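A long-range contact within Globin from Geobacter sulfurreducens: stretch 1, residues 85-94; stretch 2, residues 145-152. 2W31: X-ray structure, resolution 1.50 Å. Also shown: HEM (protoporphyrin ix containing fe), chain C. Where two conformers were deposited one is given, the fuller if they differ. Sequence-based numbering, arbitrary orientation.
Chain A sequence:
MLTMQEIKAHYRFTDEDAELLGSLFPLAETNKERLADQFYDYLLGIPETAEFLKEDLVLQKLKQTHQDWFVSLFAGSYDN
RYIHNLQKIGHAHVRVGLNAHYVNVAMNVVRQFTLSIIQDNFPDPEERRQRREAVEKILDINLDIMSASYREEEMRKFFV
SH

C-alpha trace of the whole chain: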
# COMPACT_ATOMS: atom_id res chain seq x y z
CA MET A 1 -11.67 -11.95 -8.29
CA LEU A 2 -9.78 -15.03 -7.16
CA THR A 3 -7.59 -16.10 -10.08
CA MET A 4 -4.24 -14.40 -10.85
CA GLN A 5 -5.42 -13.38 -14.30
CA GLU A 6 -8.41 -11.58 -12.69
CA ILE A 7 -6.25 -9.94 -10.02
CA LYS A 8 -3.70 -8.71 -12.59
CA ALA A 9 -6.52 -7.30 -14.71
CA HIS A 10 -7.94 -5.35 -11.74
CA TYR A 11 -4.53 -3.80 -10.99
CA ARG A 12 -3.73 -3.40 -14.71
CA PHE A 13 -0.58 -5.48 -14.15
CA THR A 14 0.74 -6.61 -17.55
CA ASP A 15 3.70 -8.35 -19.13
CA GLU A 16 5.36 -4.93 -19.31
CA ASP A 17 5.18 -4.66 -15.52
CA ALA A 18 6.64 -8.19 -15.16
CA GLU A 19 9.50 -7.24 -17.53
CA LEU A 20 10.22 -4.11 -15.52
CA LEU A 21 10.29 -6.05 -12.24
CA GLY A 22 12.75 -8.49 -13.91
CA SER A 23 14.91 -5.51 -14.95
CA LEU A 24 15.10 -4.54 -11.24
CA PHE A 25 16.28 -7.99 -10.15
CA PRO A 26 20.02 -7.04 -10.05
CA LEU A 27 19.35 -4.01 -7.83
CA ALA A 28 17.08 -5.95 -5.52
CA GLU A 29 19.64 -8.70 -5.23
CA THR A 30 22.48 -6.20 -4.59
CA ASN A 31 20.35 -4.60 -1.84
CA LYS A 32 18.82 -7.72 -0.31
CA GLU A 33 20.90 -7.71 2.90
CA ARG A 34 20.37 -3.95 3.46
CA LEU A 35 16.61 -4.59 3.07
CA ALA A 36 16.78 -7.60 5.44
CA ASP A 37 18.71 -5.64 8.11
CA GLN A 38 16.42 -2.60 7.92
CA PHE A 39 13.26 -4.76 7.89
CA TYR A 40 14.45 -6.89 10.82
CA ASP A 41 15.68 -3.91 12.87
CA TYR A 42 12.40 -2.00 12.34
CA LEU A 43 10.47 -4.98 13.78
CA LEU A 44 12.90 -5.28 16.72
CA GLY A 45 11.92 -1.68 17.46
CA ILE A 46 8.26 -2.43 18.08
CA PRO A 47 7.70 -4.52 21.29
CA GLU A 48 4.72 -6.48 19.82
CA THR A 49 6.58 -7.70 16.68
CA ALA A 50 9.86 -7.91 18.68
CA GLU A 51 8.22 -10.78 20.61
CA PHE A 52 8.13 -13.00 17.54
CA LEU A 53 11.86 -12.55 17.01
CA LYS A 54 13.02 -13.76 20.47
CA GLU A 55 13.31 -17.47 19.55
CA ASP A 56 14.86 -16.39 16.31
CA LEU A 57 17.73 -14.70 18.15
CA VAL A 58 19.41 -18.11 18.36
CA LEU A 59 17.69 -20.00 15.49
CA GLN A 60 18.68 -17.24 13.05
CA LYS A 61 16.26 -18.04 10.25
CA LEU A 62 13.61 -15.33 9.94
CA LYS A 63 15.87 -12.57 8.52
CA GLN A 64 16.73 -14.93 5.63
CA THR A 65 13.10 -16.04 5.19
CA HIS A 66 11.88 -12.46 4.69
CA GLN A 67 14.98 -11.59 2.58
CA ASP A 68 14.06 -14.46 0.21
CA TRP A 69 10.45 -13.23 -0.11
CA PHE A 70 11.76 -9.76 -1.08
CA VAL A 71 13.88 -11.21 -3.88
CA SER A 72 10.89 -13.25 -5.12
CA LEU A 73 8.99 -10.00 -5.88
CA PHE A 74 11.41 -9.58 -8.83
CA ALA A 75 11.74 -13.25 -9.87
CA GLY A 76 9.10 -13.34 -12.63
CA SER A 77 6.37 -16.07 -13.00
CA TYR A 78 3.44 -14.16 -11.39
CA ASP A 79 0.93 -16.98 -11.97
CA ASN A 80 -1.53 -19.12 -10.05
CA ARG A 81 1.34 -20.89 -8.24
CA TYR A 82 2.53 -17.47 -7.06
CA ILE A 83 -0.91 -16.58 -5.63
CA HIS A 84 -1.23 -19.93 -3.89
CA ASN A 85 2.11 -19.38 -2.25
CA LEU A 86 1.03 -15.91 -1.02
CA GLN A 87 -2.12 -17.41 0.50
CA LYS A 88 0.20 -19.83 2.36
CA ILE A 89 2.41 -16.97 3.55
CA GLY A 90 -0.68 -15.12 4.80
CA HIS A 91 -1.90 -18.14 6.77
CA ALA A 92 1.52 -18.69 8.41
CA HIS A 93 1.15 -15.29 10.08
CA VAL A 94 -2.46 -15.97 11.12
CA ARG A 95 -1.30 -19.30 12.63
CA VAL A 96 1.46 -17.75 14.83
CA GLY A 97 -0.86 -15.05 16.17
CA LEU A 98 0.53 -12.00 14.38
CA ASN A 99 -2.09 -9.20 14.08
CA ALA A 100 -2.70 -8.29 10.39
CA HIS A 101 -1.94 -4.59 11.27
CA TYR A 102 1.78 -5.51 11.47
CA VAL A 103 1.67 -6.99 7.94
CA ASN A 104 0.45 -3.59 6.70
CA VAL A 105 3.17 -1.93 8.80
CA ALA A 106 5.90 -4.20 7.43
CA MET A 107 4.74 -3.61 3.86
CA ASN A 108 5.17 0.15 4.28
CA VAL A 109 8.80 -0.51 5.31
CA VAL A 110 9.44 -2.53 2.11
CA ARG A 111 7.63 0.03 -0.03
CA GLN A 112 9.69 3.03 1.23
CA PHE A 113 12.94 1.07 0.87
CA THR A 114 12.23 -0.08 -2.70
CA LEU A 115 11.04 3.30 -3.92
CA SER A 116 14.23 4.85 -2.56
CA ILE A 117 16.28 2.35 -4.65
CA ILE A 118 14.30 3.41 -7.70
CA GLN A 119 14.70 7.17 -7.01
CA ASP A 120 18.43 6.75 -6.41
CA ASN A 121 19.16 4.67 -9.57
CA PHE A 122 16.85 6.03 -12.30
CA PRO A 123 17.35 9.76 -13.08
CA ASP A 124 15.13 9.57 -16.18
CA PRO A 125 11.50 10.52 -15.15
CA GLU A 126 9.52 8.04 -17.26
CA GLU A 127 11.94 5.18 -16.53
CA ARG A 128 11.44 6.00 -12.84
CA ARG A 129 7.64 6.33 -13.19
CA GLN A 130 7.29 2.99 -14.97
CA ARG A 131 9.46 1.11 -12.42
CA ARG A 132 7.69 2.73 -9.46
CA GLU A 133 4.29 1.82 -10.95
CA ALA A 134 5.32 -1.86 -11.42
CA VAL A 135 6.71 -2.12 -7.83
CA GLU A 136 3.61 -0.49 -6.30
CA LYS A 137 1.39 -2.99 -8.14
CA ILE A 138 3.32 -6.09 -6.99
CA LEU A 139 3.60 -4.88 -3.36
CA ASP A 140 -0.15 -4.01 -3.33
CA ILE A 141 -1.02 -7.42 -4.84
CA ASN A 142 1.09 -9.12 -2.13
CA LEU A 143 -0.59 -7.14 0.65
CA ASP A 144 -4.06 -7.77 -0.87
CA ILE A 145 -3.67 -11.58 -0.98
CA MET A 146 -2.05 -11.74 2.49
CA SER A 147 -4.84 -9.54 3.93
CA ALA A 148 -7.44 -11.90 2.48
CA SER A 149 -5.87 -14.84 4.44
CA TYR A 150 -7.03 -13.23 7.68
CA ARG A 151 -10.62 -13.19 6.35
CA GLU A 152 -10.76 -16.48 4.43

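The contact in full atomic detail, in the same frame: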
# COMPACT_ATOMS: atom_id res chain seq x y z
N ASN A 85 1.04 -19.56 -3.20
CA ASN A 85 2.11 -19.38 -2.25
C ASN A 85 1.89 -18.18 -1.31
O ASN A 85 2.18 -18.26 -0.11
CB ASN A 85 3.45 -19.26 -2.97
CG ASN A 85 4.59 -19.39 -2.03
OD1 ASN A 85 4.74 -20.41 -1.36
ND2 ASN A 85 5.39 -18.35 -1.93
N LEU A 86 1.37 -17.08 -1.85
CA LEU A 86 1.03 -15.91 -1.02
C LEU A 86 -0.06 -16.20 -0.00
O LEU A 86 -0.02 -15.70 1.14
CB LEU A 86 0.63 -14.73 -1.90
CG LEU A 86 1.77 -13.91 -2.50
CD1 LEU A 86 1.23 -12.98 -3.54
CD2 LEU A 86 2.45 -13.13 -1.40
N GLN A 87 -1.04 -17.01 -0.41
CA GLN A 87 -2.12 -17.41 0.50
C GLN A 87 -1.49 -18.19 1.66
O GLN A 87 -1.86 -18.00 2.82
CB GLN A 87 -3.17 -18.25 -0.24
CG GLN A 87 -3.86 -17.49 -1.35
CD GLN A 87 -4.90 -18.26 -2.15
OE1 GLN A 87 -4.64 -19.33 -2.68
NE2 GLN A 87 -6.09 -17.67 -2.27
N LYS A 88 -0.51 -19.04 1.34
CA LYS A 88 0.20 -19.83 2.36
C LYS A 88 0.95 -18.93 3.32
O LYS A 88 0.91 -19.12 4.55
CB LYS A 88 1.18 -20.79 1.67
CG LYS A 88 2.09 -21.59 2.59
CD LYS A 88 2.94 -22.60 1.81
CE LYS A 88 3.99 -23.21 2.72
NZ LYS A 88 5.32 -23.24 2.02
N ILE A 89 1.63 -17.93 2.76
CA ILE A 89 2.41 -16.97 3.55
C ILE A 89 1.45 -16.25 4.51
O ILE A 89 1.72 -16.10 5.69
CB ILE A 89 3.20 -15.97 2.65
CG1 ILE A 89 4.27 -16.72 1.83
CG2 ILE A 89 3.87 -14.90 3.49
CD1 ILE A 89 4.75 -15.98 0.57
N GLY A 90 0.31 -15.81 3.98
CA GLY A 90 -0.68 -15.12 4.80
C GLY A 90 -1.10 -15.97 5.99
O GLY A 90 -1.06 -15.52 7.14
N HIS A 91 -1.44 -17.22 5.71
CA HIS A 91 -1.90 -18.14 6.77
C HIS A 91 -0.85 -18.48 7.83
O HIS A 91 -1.21 -18.73 8.98
CB HIS A 91 -2.51 -19.40 6.17
CG HIS A 91 -3.88 -19.15 5.62
ND1 HIS A 91 -4.91 -18.69 6.41
CD2 HIS A 91 -4.39 -19.28 4.37
CE1 HIS A 91 -6.00 -18.54 5.67
NE2 HIS A 91 -5.71 -18.89 4.43
N ALA A 92 0.43 -18.46 7.45
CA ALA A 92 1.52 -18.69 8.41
C ALA A 92 1.49 -17.63 9.51
O ALA A 92 1.69 -17.94 10.69
CB ALA A 92 2.86 -18.67 7.69
N HIS A 93 1.19 -16.38 9.12
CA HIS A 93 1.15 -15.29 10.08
C HIS A 93 -0.12 -15.36 10.96
O HIS A 93 -0.04 -15.06 12.15
CB HIS A 93 1.35 -13.91 9.38
CG HIS A 93 2.69 -13.76 8.70
ND1 HIS A 93 2.91 -14.18 7.41
CD2 HIS A 93 3.87 -13.24 9.13
CE1 HIS A 93 4.17 -13.95 7.07
NE2 HIS A 93 4.78 -13.36 8.09
N VAL A 94 -1.24 -15.75 10.37
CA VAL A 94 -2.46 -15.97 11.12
C VAL A 94 -2.19 -17.04 12.19
O VAL A 94 -2.46 -16.84 13.38
CB VAL A 94 -3.62 -16.43 10.18
CG1 VAL A 94 -4.95 -16.54 10.95
CG2 VAL A 94 -3.80 -15.46 8.98
N ILE A 145 -3.47 -10.13 -1.14
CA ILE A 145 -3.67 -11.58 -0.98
C ILE A 145 -3.40 -12.01 0.47
O ILE A 145 -4.15 -12.83 1.05
CB ILE A 145 -2.78 -12.37 -1.98
CG1 ILE A 145 -3.27 -12.18 -3.41
CG2 ILE A 145 -2.77 -13.87 -1.59
CD1 ILE A 145 -2.19 -12.34 -4.48
N MET A 146 -2.36 -11.45 1.08
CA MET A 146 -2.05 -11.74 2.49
C MET A 146 -3.19 -11.29 3.41
O MET A 146 -3.55 -12.01 4.38
CB MET A 146 -0.72 -11.12 2.91
CG MET A 146 0.51 -11.79 2.29
SD MET A 146 2.05 -11.13 2.91
CE MET A 146 2.13 -11.71 4.61
N SER A 147 -3.76 -10.11 3.10
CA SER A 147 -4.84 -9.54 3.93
C SER A 147 -6.05 -10.47 3.87
O SER A 147 -6.72 -10.73 4.90
CB SER A 147 -5.24 -8.14 3.46
OG SER A 147 -4.19 -7.26 3.71
N ALA A 148 -6.33 -10.98 2.67
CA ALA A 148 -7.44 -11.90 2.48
C ALA A 148 -7.30 -13.21 3.27
O ALA A 148 -8.33 -13.79 3.66
CB ALA A 148 -7.65 -12.16 1.03
N SER A 149 -6.07 -13.63 3.59
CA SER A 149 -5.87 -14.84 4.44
C SER A 149 -6.42 -14.69 5.84
O SER A 149 -6.84 -15.69 6.44
CB SER A 149 -4.40 -15.21 4.54
OG SER A 149 -3.87 -15.46 3.28
N TYR A 150 -6.45 -13.48 6.37
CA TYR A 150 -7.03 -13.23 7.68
C TYR A 150 -8.57 -13.29 7.68
O TYR A 150 -9.18 -13.46 8.74
CB TYR A 150 -6.57 -11.87 8.23
CG TYR A 150 -5.18 -11.90 8.76
CD1 TYR A 150 -4.94 -11.98 10.15
CD2 TYR A 150 -4.09 -11.82 7.90
CE1 TYR A 150 -3.65 -12.00 10.67
CE2 TYR A 150 -2.80 -11.83 8.39
CZ TYR A 150 -2.58 -11.93 9.77
OH TYR A 150 -1.30 -11.92 10.24
N ARG A 151 -9.16 -13.16 6.50
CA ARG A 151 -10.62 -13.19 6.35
C ARG A 151 -11.16 -14.54 5.88
O ARG A 151 -12.35 -14.83 6.06
CB ARG A 151 -11.07 -12.14 5.31
CG ARG A 151 -10.74 -10.70 5.68
CD ARG A 151 -11.37 -9.72 4.70
NE ARG A 151 -10.92 -9.87 3.32
CZ ARG A 151 -9.92 -9.16 2.76
NH1 ARG A 151 -9.27 -8.24 3.46
NH2 ARG A 151 -9.65 -9.34 1.49
N GLU A 152 -10.31 -15.36 5.27
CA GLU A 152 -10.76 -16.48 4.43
C GLU A 152 -10.07 -17.78 4.84
O GLU A 152 -8.85 -17.87 4.84
CB GLU A 152 -10.52 -16.19 2.92
CG GLU A 152 -11.18 -14.88 2.38
CD GLU A 152 -10.94 -14.63 0.87
OE1 GLU A 152 -11.28 -13.51 0.39
OE2 GLU A 152 -10.42 -15.54 0.18
CHA HEM C . 6.93 -16.33 8.05
CHB HEM C . 6.76 -13.02 4.55
CHC HEM C . 5.60 -9.71 7.89
CHD HEM C . 7.06 -12.76 11.34
C1A HEM C . 6.98 -15.74 6.80
C2A HEM C . 7.21 -16.42 5.54
C3A HEM C . 7.19 -15.50 4.56
C4A HEM C . 6.92 -14.22 5.21
CMA HEM C . 7.39 -15.70 3.05
CAA HEM C . 7.44 -17.96 5.37
CBA HEM C . 6.02 -18.54 5.49
CGA HEM C . 5.88 -19.96 4.98
O1A HEM C . 5.95 -20.19 3.74
O2A HEM C . 5.66 -20.86 5.83
C1B HEM C . 6.29 -11.86 5.14
C2B HEM C . 5.83 -10.67 4.45
C3B HEM C . 5.50 -9.75 5.37
C4B HEM C . 5.79 -10.32 6.68
CMB HEM C . 5.74 -10.58 2.91
CAB HEM C . 4.98 -8.33 5.16
CBB HEM C . 5.48 -7.52 4.20
C1C HEM C . 5.97 -10.22 9.11
C2C HEM C . 6.02 -9.49 10.36
C3C HEM C . 6.46 -10.32 11.31
C4C HEM C . 6.68 -11.61 10.69
CMC HEM C . 5.65 -8.02 10.56
CAC HEM C . 6.66 -9.97 12.79
CBC HEM C . 7.79 -10.18 13.46
C1D HEM C . 7.03 -14.02 10.80
C2D HEM C . 7.11 -15.27 11.57
C3D HEM C . 7.06 -16.39 10.55
C4D HEM C . 6.99 -15.71 9.26
CMD HEM C . 7.19 -15.40 13.08
CAD HEM C . 7.14 -17.92 10.80
CBD HEM C . 5.82 -18.49 11.28
CGD HEM C . 6.09 -19.88 11.82
O1D HEM C . 6.88 -20.04 12.79
O2D HEM C . 5.50 -20.85 11.27
NA HEM C . 6.81 -14.39 6.58
NB HEM C . 6.25 -11.62 6.48
NC HEM C . 6.38 -11.52 9.33
ND HEM C . 6.96 -14.34 9.46
FE HEM C . 6.61 -12.95 7.96
O HOH W 1 -6.01 -14.77 -0.46

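Two helices cross here at 53°, and their axes approach to 7.7 Å. The backbones are nearest at G90 and M146, whose CA atoms lie 4.3 Å apart.

I145 points toward stretch 1. Its CG2 packs 3.5 Å from L86 CB and 3.8 Å from Q87 CG. Its backbone also takes part: a water accepts a weak hydrogen bond from Q87 NE2 (3.4 Å from the water O) and donates one to I145 O (3.1 Å from the water O).

The CA-to-CB bond of M146 points sideways, but the end of the side chain comes nearer. It sits as a knob among L86, I89, G90 and H93. M146 CE lies 3.8 Å from I89 CG2 and 3.8 Å from H93 ND1. M146 SD also reaches the heme, 3.7 Å from HEM CMB. H93 is held at both ring nitrogens: H93 NE2 binds HEM FE at 1.9 Å, and H93 ND1 donates to I89 O at 2.8 Å. M146 thus packs beside the iron ligand.

S147 and A148 make no contact with stretch 1.

S149 points toward stretch 1. Its OG donates a hydrogen bond to Q87 O at 3.3 Å, an oxygen that also accepts from H91 N within its own helix. S149 OG is 3.5 Å from G90 CA. A CB on G90 would come within 2.2 Å of S149 OG, a clash, so the bare glycine leaves room for this close crossing. S149 CB lies over one face of the H91 ring, 3.8 Å from its centroid.

Y150 lays a ring face against V94, with V94 CG2 3.6 Å from the ring centroid and almost on its normal. Y150 OH approaches H93 CB at 3.4 Å; this hydroxyl is hydrogen-bonded elsewhere in the structure.

R151 stays clear. E152 O meets the H91 ring at its edge, 3.0 Å from H91 CE1.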